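Local coordinates for nucleotide-binding protein, universal stress protein UspA family (Lactobacillus plantarum, PDB 3S3T), which binds ATP in a universal stress protein fold and probably serves in the cellular stress response, though its exact function is not established, at residues F22-A25 against V26-A29; Q76-A79 against T80-A83; T98-D101 against Y102-H106; T131-V134 against V135-P139. All coordinates share one frame; numbering follows the deposited sequence.

Contact 1 of 4, residues F22-A25 against V26-A29; sequences FTEA and VNIA
Val26 CG2 lies over one face of the Phe22 ring, 3.8 Å from the ring centroid, a CH-pi contact. The methyl sits toward the rim, nearest to CZ: Phe22 CZ to Val26 CG2 is 3.5 Å. With Phe22 CG anti to the backbone N (chi1 171°), the ring runs beside the next helical turn, where the valine methyl meets it. This apolar face of helix 16-32 packs on Phe77 and Val78 of helix 53-78, while Ala25 and Ile28 turn to strand 7-11 and Ala25 and Ala29 to Leu36. Lying in sequence between the parallel strands 7-11 and 35-43, the helix is the crossover of that beta-alpha-beta unit. Polar contacts gather on another side. Asn27 ND2 donates to Glu24 OE2 (3.2 Å), reaching the carboxylate on its syn side but 30° out of its plane; the N-H...O angle of 135° marks a bent bond. The same ND2 also donates to Ala3 O of the second subunit, and Glu24 OE2 is hydrogen-bonded to a glycerol, probably from the crystallisation liquor. Backbone i to i+4 bonds include Val26 N to Phe22 O (3.0 Å) and Ala29 N to Ala25 O (2.8 Å).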
loop_
_atom_site.group_PDB
_atom_site.type_symbol
_atom_site.label_atom_id
_atom_site.label_comp_id
_atom_site.label_asym_id
_atom_site.label_seq_id
_atom_site.Cartn_x
_atom_site.Cartn_y
_atom_site.Cartn_z
ATOM N N PHE A 22 -13.762 -18.523 -3.714
ATOM C CA PHE A 22 -14.662 -19.410 -3.035
ATOM C C PHE A 22 -14.369 -20.852 -3.425
ATOM O O PHE A 22 -14.300 -21.740 -2.569
ATOM C CB PHE A 22 -16.106 -19.060 -3.323
ATOM C CG PHE A 22 -17.056 -20.072 -2.816
ATOM C CD1 PHE A 22 -17.588 -21.036 -3.672
ATOM C CD2 PHE A 22 -17.363 -20.121 -1.466
ATOM C CE1 PHE A 22 -18.454 -22.012 -3.190
ATOM C CE2 PHE A 22 -18.247 -21.117 -0.981
ATOM C CZ PHE A 22 -18.790 -22.037 -1.850
ATOM N N THR A 23 -14.142 -21.079 -4.711
ATOM C CA THR A 23 -13.880 -22.452 -5.197
ATOM C C THR A 23 -12.672 -23.063 -4.519
ATOM O O THR A 23 -12.716 -24.233 -4.133
ATOM C CB THR A 23 -13.755 -22.492 -6.713
ATOM O OG1 THR A 23 -14.999 -22.056 -7.255
ATOM C CG2 THR A 23 -13.446 -23.933 -7.231
ATOM N N GLU A 24 -11.618 -22.259 -4.337
ATOM C CA GLU A 24 -10.419 -22.714 -3.624
ATOM C C GLU A 24 -10.647 -22.854 -2.137
ATOM O O GLU A 24 -10.102 -23.789 -1.518
ATOM C CB GLU A 24 -9.229 -21.814 -3.903
ATOM C CG GLU A 24 -7.919 -22.267 -3.277
ATOM C CD GLU A 24 -7.527 -23.678 -3.651
ATOM O OE1 GLU A 24 -6.774 -24.283 -2.874
ATOM O OE2 GLU A 24 -7.999 -24.183 -4.700
ATOM N N ALA A 25 -11.466 -21.975 -1.549
ATOM C CA ALA A 25 -11.813 -22.092 -0.128
ATOM C C ALA A 25 -12.500 -23.427 0.151
ATOM O O ALA A 25 -12.217 -24.075 1.157
ATOM C CB ALA A 25 -12.701 -20.896 0.350
ATOM N N VAL A 26 -13.360 -23.876 -0.746
ATOM C CA VAL A 26 -14.019 -25.171 -0.522
ATOM C C VAL A 26 -13.021 -26.325 -0.587
ATOM O O VAL A 26 -13.137 -27.302 0.131
ATOM C CB VAL A 26 -15.128 -25.428 -1.541
ATOM C CG1 VAL A 26 -15.756 -26.832 -1.306
ATOM C CG2 VAL A 26 -16.179 -24.344 -1.428
ATOM N N ASN A 27 -12.058 -26.204 -1.483
ATOM C CA ASN A 27 -10.958 -27.147 -1.604
ATOM C C ASN A 27 -10.112 -27.220 -0.299
ATOM O O ASN A 27 -9.771 -28.295 0.204
ATOM C CB ASN A 27 -10.129 -26.661 -2.779
ATOM C CG ASN A 27 -9.139 -27.662 -3.264
ATOM O OD1 ASN A 27 -8.909 -28.715 -2.645
ATOM N ND2 ASN A 27 -8.538 -27.359 -4.419
ATOM N N ILE A 28 -9.792 -26.064 0.255
ATOM C CA ILE A 28 -9.021 -25.997 1.491
ATOM C C ILE A 28 -9.860 -26.571 2.629
ATOM O O ILE A 28 -9.354 -27.348 3.443
ATOM C CB ILE A 28 -8.629 -24.533 1.823
ATOM C CG1 ILE A 28 -7.723 -23.944 0.733
ATOM C CG2 ILE A 28 -7.862 -24.454 3.159
ATOM C CD1 ILE A 28 -7.490 -22.424 0.869
ATOM N N ALA A 29 -11.139 -26.195 2.649
ATOM C CA ALA A 29 -12.074 -26.638 3.661
ATOM C C ALA A 29 -12.163 -28.183 3.686
ATOM O O ALA A 29 -12.026 -28.801 4.745
ATOM C CB ALA A 29 -13.438 -26.001 3.427
#

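Contact 2 of 4, residues Q76-A79 against T80-A83; sequences QFVA and TTSA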
loop_
_atom_site.group_PDB
_atom_site.type_symbol
_atom_site.label_atom_id
_atom_site.label_comp_id
_atom_site.label_asym_id
_atom_site.label_seq_id
_atom_site.Cartn_x
_atom_site.Cartn_y
_atom_site.Cartn_z
ATOM N N GLN A 76 -25.319 -25.528 -2.713
ATOM C CA GLN A 76 -25.548 -26.694 -3.566
ATOM C C GLN A 76 -24.209 -27.302 -4.003
ATOM O O GLN A 76 -24.045 -28.525 -3.959
ATOM C CB GLN A 76 -26.466 -26.347 -4.761
ATOM C CG GLN A 76 -27.876 -25.967 -4.306
ATOM C CD GLN A 76 -28.833 -25.599 -5.433
ATOM O OE1 GLN A 76 -28.467 -25.583 -6.611
ATOM N NE2 GLN A 76 -30.076 -25.294 -5.064
ATOM N N PHE A 77 -23.251 -26.460 -4.379
ATOM C CA PHE A 77 -21.949 -26.948 -4.846
ATOM C C PHE A 77 -21.172 -27.644 -3.734
ATOM O O PHE A 77 -20.617 -28.726 -3.944
ATOM C CB PHE A 77 -21.118 -25.801 -5.439
ATOM C CG PHE A 77 -19.669 -26.156 -5.652
ATOM C CD1 PHE A 77 -18.715 -25.791 -4.731
ATOM C CD2 PHE A 77 -19.276 -26.887 -6.772
ATOM C CE1 PHE A 77 -17.375 -26.125 -4.926
ATOM C CE2 PHE A 77 -17.947 -27.252 -6.974
ATOM C CZ PHE A 77 -16.991 -26.877 -6.056
ATOM N N VAL A 78 -21.126 -27.026 -2.550
ATOM C CA VAL A 78 -20.434 -27.644 -1.396
ATOM C C VAL A 78 -21.019 -29.028 -1.038
ATOM O O VAL A 78 -20.276 -29.902 -0.598
ATOM C CB VAL A 78 -20.396 -26.706 -0.172
ATOM C CG1 VAL A 78 -19.856 -27.427 1.072
ATOM C CG2 VAL A 78 -19.531 -25.482 -0.520
ATOM N N ALA A 79 -22.320 -29.251 -1.248
ATOM C CA ALA A 79 -22.895 -30.575 -0.912
ATOM C C ALA A 79 -22.449 -31.679 -1.864
ATOM O O ALA A 79 -22.628 -32.871 -1.559
ATOM C CB ALA A 79 -24.390 -30.514 -0.817
ATOM N N THR A 80 -21.870 -31.306 -3.007
ATOM C CA THR A 80 -21.249 -32.285 -3.916
ATOM C C THR A 80 -19.802 -32.636 -3.533
ATOM O O THR A 80 -19.179 -33.464 -4.202
ATOM C CB THR A 80 -21.236 -31.824 -5.410
ATOM O OG1 THR A 80 -20.222 -30.835 -5.605
ATOM C CG2 THR A 80 -22.605 -31.292 -5.865
ATOM N N THR A 81 -19.272 -32.002 -2.477
ATOM C CA THR A 81 -17.893 -32.206 -2.028
ATOM C C THR A 81 -17.871 -32.801 -0.616
ATOM O O THR A 81 -18.911 -32.934 0.037
ATOM C CB THR A 81 -17.098 -30.847 -1.972
ATOM O OG1 THR A 81 -17.470 -30.111 -0.790
ATOM C CG2 THR A 81 -17.346 -29.999 -3.243
ATOM N N SER A 82 -16.666 -33.102 -0.127
ATOM C CA SER A 82 -16.503 -33.678 1.199
ATOM C C SER A 82 -16.206 -32.613 2.245
ATOM O O SER A 82 -15.870 -32.940 3.375
ATOM C CB SER A 82 -15.421 -34.770 1.179
ATOM O OG SER A 82 -14.206 -34.257 0.646
ATOM N N ALA A 83 -16.371 -31.346 1.877
ATOM C CA ALA A 83 -16.212 -30.238 2.801
ATOM C C ALA A 83 -17.317 -30.367 3.835
ATOM O O ALA A 83 -18.440 -30.650 3.486
ATOM C CB ALA A 83 -16.296 -28.882 2.066
#
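A type I beta turn runs from Val78 to Thr81, closed by Thr81 N to Val78 O at 3.0 Å, with a second i to i+3 bond from Thr80 N to Phe77 O just before it. Both threonines then use their hydroxyls on the carbonyls their own backbone N-H groups already hold. Thr80 OG1 donates to Phe77 O (2.7 Å) in the carbonyl plane, whereas Thr80 N approaches that oxygen from 57° above it, which makes two separate approaches to one acceptor. Thr81 repeats the pattern: OG1 to Val78 O is 2.8 Å, the donor tilted 15° from the plane. In each case OG1 stands between the backbone N and the carbonyl carbon (chi1 near 77° in both), which brings it back over the turn. The Thr81 methyl, CG2, rests over one face of the Phe77 ring near its rim, 4.2 Å from CZ of Phe77. On the buried side Val78 CG1 touches Ala83 CB at 4.0 Å, and Thr81 leans on Val26 of helix 16-32. Thr81 OG1 also accepts from Ala83 N (3.1 Å), so this one hydroxyl both donates and accepts. That last bond defines an ST turn, which here follows directly on the beta turn where the chain leaves helix 53-78 and heads for strand 87-93.

Contact 3 of 4, residues T98-D101 against Y102-H106; sequences TIED and YAKQH
Glu100 and Lys104, one helical turn apart, form a salt bridge, with Lys104 NZ 3.1 Å from Glu100 OE2 at the anti lone pair of that oxygen. The lysine chain is extended beyond CG, and Lys104 CE passes 4.0 Å from Glu100 CG, so the two chains touch along their methylenes as well as at their charges. The firmly packed part of helix 95-105 lies elsewhere. Ile99 faces the ATP pocket, while Tyr102 turns inward to strands 7-11 and 35-43, its OH hydrogen-bonded to Glu89. With Tyr102 CG anti to the backbone N (chi1 -166°), one face of the ring is met by His106, just past the helix end, whose CD2 stands 3.6 Å above the plane, over the ring centre. Backbone bonds bind this part, including Ala103 N to Ile99 O (3.1 Å, 163°) and Lys104 N to Glu100 O (3.0 Å). The outer side is looser, and there Lys104 and Gln105 are exposed to solvent. Asp101 stands apart from them: it is partly exposed, yet its carboxylate is held by a salt bridge to Arg124 of the third subunit. Glu100 is shared further, for OE1 meets Tyr133 OH as well as that same Arg124. A carboxylate between a lysine, an arginine and a phenol probably remains ionised despite its burial, and thereby couples the helix to both its neighbour and another subunit.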
loop_
_atom_site.group_PDB
_atom_site.type_symbol
_atom_site.label_atom_id
_atom_site.label_comp_id
_atom_site.label_asym_id
_atom_site.label_seq_id
_atom_site.Cartn_x
_atom_site.Cartn_y
_atom_site.Cartn_z
ATOM N N THR A 98 -15.931 -4.556 7.434
ATOM C CA THR A 98 -16.824 -5.592 7.885
ATOM C C THR A 98 -16.129 -6.946 7.930
ATOM O O THR A 98 -16.393 -7.749 8.823
ATOM C CB THR A 98 -18.108 -5.631 7.008
ATOM O OG1 THR A 98 -18.752 -4.340 7.058
ATOM C CG2 THR A 98 -19.083 -6.720 7.492
ATOM N N ILE A 99 -15.290 -7.203 6.943
ATOM C CA ILE A 99 -14.511 -8.424 6.855
ATOM C C ILE A 99 -13.527 -8.496 8.035
ATOM O O ILE A 99 -13.463 -9.495 8.747
ATOM C CB ILE A 99 -13.746 -8.500 5.485
ATOM C CG1 ILE A 99 -14.728 -8.740 4.320
ATOM C CG2 ILE A 99 -12.677 -9.618 5.554
ATOM C CD1 ILE A 99 -14.151 -8.415 2.932
ATOM N N GLU A 100 -12.801 -7.413 8.265
ATOM C CA GLU A 100 -11.910 -7.325 9.436
ATOM C C GLU A 100 -12.697 -7.600 10.725
ATOM O O GLU A 100 -12.265 -8.423 11.575
ATOM C CB GLU A 100 -11.270 -5.921 9.499
ATOM C CG GLU A 100 -10.481 -5.619 10.739
ATOM C CD GLU A 100 -9.973 -4.187 10.804
ATOM O OE1 GLU A 100 -10.433 -3.318 10.073
ATOM O OE2 GLU A 100 -9.115 -3.935 11.639
ATOM N N ASP A 101 -13.833 -6.915 10.871
ATOM C CA ASP A 101 -14.600 -6.983 12.101
ATOM C C ASP A 101 -15.120 -8.407 12.273
ATOM O O ASP A 101 -15.203 -8.915 13.392
ATOM C CB ASP A 101 -15.764 -5.984 12.088
ATOM C CG ASP A 101 -15.300 -4.550 12.290
ATOM O OD1 ASP A 101 -14.120 -4.313 12.661
ATOM O OD2 ASP A 101 -16.114 -3.651 12.077
ATOM N N TYR A 102 -15.497 -9.032 11.166
ATOM C CA TYR A 102 -16.048 -10.353 11.210
ATOM C C TYR A 102 -14.992 -11.324 11.755
ATOM O O TYR A 102 -15.295 -12.151 12.611
ATOM C CB TYR A 102 -16.535 -10.803 9.824
ATOM C CG TYR A 102 -17.421 -12.032 9.895
ATOM C CD1 TYR A 102 -18.799 -11.914 9.935
ATOM C CD2 TYR A 102 -16.871 -13.313 9.939
ATOM C CE1 TYR A 102 -19.616 -13.026 10.010
ATOM C CE2 TYR A 102 -17.685 -14.433 10.018
ATOM C CZ TYR A 102 -19.060 -14.279 10.066
ATOM O OH TYR A 102 -19.860 -15.395 10.153
ATOM N N ALA A 103 -13.759 -11.212 11.258
ATOM C CA ALA A 103 -12.670 -12.088 11.726
ATOM C C ALA A 103 -12.348 -11.833 13.198
ATOM O O ALA A 103 -11.995 -12.766 13.910
ATOM C CB ALA A 103 -11.424 -11.891 10.900
ATOM N N LYS A 104 -12.463 -10.590 13.658
ATOM C CA LYS A 104 -12.235 -10.279 15.091
ATOM C C LYS A 104 -13.439 -10.634 15.988
ATOM O O LYS A 104 -13.301 -10.979 17.175
ATOM C CB LYS A 104 -11.810 -8.823 15.251
ATOM C CG LYS A 104 -10.477 -8.604 14.533
ATOM C CD LYS A 104 -9.915 -7.170 14.517
ATOM C CE LYS A 104 -8.502 -7.222 13.878
ATOM N NZ LYS A 104 -7.809 -5.892 13.624
ATOM N N GLN A 105 -14.621 -10.570 15.405
ATOM C CA GLN A 105 -15.839 -10.954 16.098
ATOM C C GLN A 105 -15.873 -12.476 16.301
ATOM O O GLN A 105 -16.436 -12.953 17.258
ATOM C CB GLN A 105 -17.083 -10.466 15.306
ATOM C CG GLN A 105 -17.310 -8.935 15.383
ATOM C CD GLN A 105 -18.274 -8.382 14.314
ATOM O OE1 GLN A 105 -18.257 -7.185 14.016
ATOM N NE2 GLN A 105 -19.110 -9.251 13.734
ATOM N N HIS A 106 -15.264 -13.222 15.377
ATOM C CA HIS A 106 -15.195 -14.666 15.456
ATOM C C HIS A 106 -13.730 -15.119 15.463
ATOM O O HIS A 106 -13.221 -15.574 14.441
ATOM C CB HIS A 106 -15.866 -15.275 14.258
ATOM C CG HIS A 106 -17.301 -14.921 14.127
ATOM N ND1 HIS A 106 -18.300 -15.730 14.616
ATOM C CD2 HIS A 106 -17.914 -13.852 13.569
ATOM C CE1 HIS A 106 -19.475 -15.189 14.335
ATOM N NE2 HIS A 106 -19.271 -14.049 13.707
#

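Contact 4 of 4, residues T131-V134 against V135-P139; sequences TSYV and VDHAP. With ATP (adenosine-5'-triphosphate), chain I.
Helix 129-137 is the crossover of the beta-alpha-beta unit with strands 111-115 and 141-145, and its first turn borders the ATP site. Thr131 N donates to ATP O2A, on the alpha phosphate, at 3.2 Å, while Thr131 OG1 lies 3.1 Å from ATP C5' and is hydrogen-bonded to Gly115 O. Thr131 O in turn takes a nearly straight bond from Val135 N (2.8 Å, 174°), and the methyls Thr131 CG2 and Val135 CG2 meet at 4.1 Å. Val135 packs on strand 141-145, and its carbonyl binds Arg146 of the second subunit. At the far end the rings of Tyr133 and His137 form an offset stack, centroids 3.9 Å apart and planes at 17°. Tyr133 CG, anti to the backbone N, and His137 CG, beside its own N, bring the two rings together one turn apart. The rotation of the imidazole is fixed by a bond from ND1 to Tyr133 O, which accepts from His137 N too (2.8 Å). The ND1 bond is 3.0 Å long, with Tyr133 O only 3° out of the imidazole plane and ND1 itself over the centre of the tyrosine ring.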
loop_
_atom_site.group_PDB
_atom_site.type_symbol
_atom_site.label_atom_id
_atom_site.label_comp_id
_atom_site.label_asym_id
_atom_site.label_seq_id
_atom_site.Cartn_x
_atom_site.Cartn_y
_atom_site.Cartn_z
ATOM N N THR A 131 -8.691 -6.393 -0.655
ATOM C CA THR A 131 -7.728 -7.408 -0.371
ATOM C C THR A 131 -6.500 -6.863 0.338
ATOM O O THR A 131 -6.097 -7.434 1.379
ATOM C CB THR A 131 -7.328 -8.214 -1.619
ATOM O OG1 THR A 131 -8.455 -8.948 -2.072
ATOM C CG2 THR A 131 -6.200 -9.207 -1.323
ATOM N N SER A 132 -5.904 -5.771 -0.136
ATOM C CA SER A 132 -4.728 -5.259 0.594
ATOM C C SER A 132 -5.109 -4.832 2.032
ATOM O O SER A 132 -4.319 -5.007 2.959
ATOM C CB SER A 132 -4.006 -4.152 -0.175
ATOM O OG SER A 132 -4.827 -3.028 -0.260
ATOM N N TYR A 133 -6.291 -4.269 2.214
ATOM C CA TYR A 133 -6.726 -3.843 3.554
ATOM C C TYR A 133 -6.824 -5.068 4.495
ATOM O O TYR A 133 -6.273 -5.051 5.619
ATOM C CB TYR A 133 -8.065 -3.156 3.507
ATOM C CG TYR A 133 -8.523 -2.694 4.850
ATOM C CD1 TYR A 133 -9.166 -3.550 5.722
ATOM C CD2 TYR A 133 -8.223 -1.416 5.288
ATOM C CE1 TYR A 133 -9.604 -3.101 6.972
ATOM C CE2 TYR A 133 -8.594 -0.967 6.561
ATOM C CZ TYR A 133 -9.283 -1.802 7.392
ATOM O OH TYR A 133 -9.661 -1.377 8.657
ATOM N N VAL A 134 -7.501 -6.103 4.011
ATOM C CA VAL A 134 -7.662 -7.333 4.763
ATOM C C VAL A 134 -6.319 -8.038 5.016
ATOM O O VAL A 134 -6.034 -8.456 6.141
ATOM C CB VAL A 134 -8.773 -8.231 4.175
ATOM C CG1 VAL A 134 -9.027 -9.501 5.064
ATOM C CG2 VAL A 134 -10.084 -7.453 4.129
ATOM N N VAL A 135 -5.447 -8.137 4.018
ATOM C CA VAL A 135 -4.151 -8.717 4.303
ATOM C C VAL A 135 -3.454 -7.997 5.487
ATOM O O VAL A 135 -2.841 -8.637 6.367
ATOM C CB VAL A 135 -3.231 -8.710 3.011
ATOM C CG1 VAL A 135 -1.764 -8.981 3.375
ATOM C CG2 VAL A 135 -3.723 -9.762 1.946
ATOM N N ASP A 136 -3.551 -6.674 5.493
ATOM C CA ASP A 136 -2.943 -5.834 6.492
ATOM C C ASP A 136 -3.573 -6.040 7.871
ATOM O O ASP A 136 -2.874 -6.245 8.881
ATOM C CB ASP A 136 -3.157 -4.398 6.028
ATOM C CG ASP A 136 -2.324 -3.396 6.776
ATOM O OD1 ASP A 136 -1.777 -3.738 7.832
ATOM O OD2 ASP A 136 -2.212 -2.266 6.259
ATOM N N HIS A 137 -4.899 -6.033 7.898
ATOM C CA HIS A 137 -5.591 -5.879 9.149
ATOM C C HIS A 137 -6.136 -7.170 9.759
ATOM O O HIS A 137 -6.666 -7.154 10.902
ATOM C CB HIS A 137 -6.717 -4.899 8.979
ATOM C CG HIS A 137 -6.270 -3.474 8.859
ATOM N ND1 HIS A 137 -6.002 -2.877 7.646
ATOM C CD2 HIS A 137 -6.098 -2.511 9.797
ATOM C CE1 HIS A 137 -5.625 -1.622 7.852
ATOM N NE2 HIS A 137 -5.697 -1.368 9.140
ATOM N N ALA A 138 -6.021 -8.294 9.062
ATOM C CA ALA A 138 -6.607 -9.518 9.618
ATOM C C ALA A 138 -5.764 -10.057 10.764
ATOM O O ALA A 138 -4.547 -9.978 10.730
ATOM C CB ALA A 138 -6.775 -10.625 8.558
ATOM N N PRO A 139 -6.414 -10.659 11.754
ATOM C CA PRO A 139 -5.715 -11.285 12.879
ATOM C C PRO A 139 -5.197 -12.715 12.567
ATOM O O PRO A 139 -4.594 -13.339 13.427
ATOM C CB PRO A 139 -6.797 -11.332 13.966
ATOM C CG PRO A 139 -8.051 -11.555 13.192
ATOM C CD PRO A 139 -7.875 -10.728 11.916
HETATM P PG ATP I . -11.022 -1.796 -5.657
HETATM O O1G ATP I . -12.302 -1.976 -4.874
HETATM O O2G ATP I . -11.170 -0.800 -6.766
HETATM O O3G ATP I . -9.777 -1.472 -4.843
HETATM P PB ATP I . -11.562 -4.426 -6.841
HETATM O O1B ATP I . -11.111 -4.918 -8.186
HETATM O O2B ATP I . -13.017 -4.181 -6.629
HETATM O O3B ATP I . -10.687 -3.135 -6.494
HETATM P PA ATP I . -11.375 -5.740 -4.255
HETATM O O1A ATP I . -12.577 -4.959 -3.823
HETATM O O2A ATP I . -10.176 -5.571 -3.416
HETATM O O3A ATP I . -10.974 -5.494 -5.773
HETATM O "O5'" ATP I . -11.849 -7.312 -4.240
HETATM C "C5'" ATP I . -10.880 -8.322 -3.967
HETATM C "C4'" ATP I . -11.528 -9.479 -3.202
HETATM O "O4'" ATP I . -12.054 -8.889 -2.019
HETATM C "C3'" ATP I . -12.721 -10.104 -3.905
HETATM O "O3'" ATP I . -12.348 -11.098 -4.846
HETATM C "C2'" ATP I . -13.485 -10.599 -2.702
HETATM O "O2'" ATP I . -12.862 -11.805 -2.283
HETATM C "C1'" ATP I . -13.276 -9.512 -1.656
HETATM N N9 ATP I . -14.374 -8.549 -1.638
HETATM C C8 ATP I . -14.458 -7.370 -2.329
HETATM N N7 ATP I . -15.638 -6.754 -2.087
HETATM C C5 ATP I . -16.301 -7.548 -1.239
HETATM C C6 ATP I . -17.614 -7.502 -0.605
HETATM N N6 ATP I . -18.413 -6.444 -0.854
HETATM N N1 ATP I . -17.976 -8.536 0.234
HETATM C C2 ATP I . -17.136 -9.562 0.440
HETATM N N3 ATP I . -15.934 -9.703 -0.137
HETATM C C4 ATP I . -15.486 -8.727 -0.957
#

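In the fold
The four local contacts form two touching pairs. Contacts 1 and 2, with centres about 10 Å apart, meet where Val26 CG2 lies 3.7 Å from Val78 CG2, joining helix 16-32 to the end of helix 53-78. Contacts 3 and 4, with centres about 11 Å apart, join helices 95-105 and 129-137: Ile99 CG2 is 3.7 Å from Val134 CG2, and Glu100 OE1 is 2.5 Å from Tyr133 OH. Contacts 2 and 4 lie on opposite sides of the chain's centre, with their own centres about 28 Å apart. Contacts 3 and 4 each supply a pocket residue for ATP; in contact 1 the Phe22 side chain stays about 8 Å from the nucleotide at the nearest atoms.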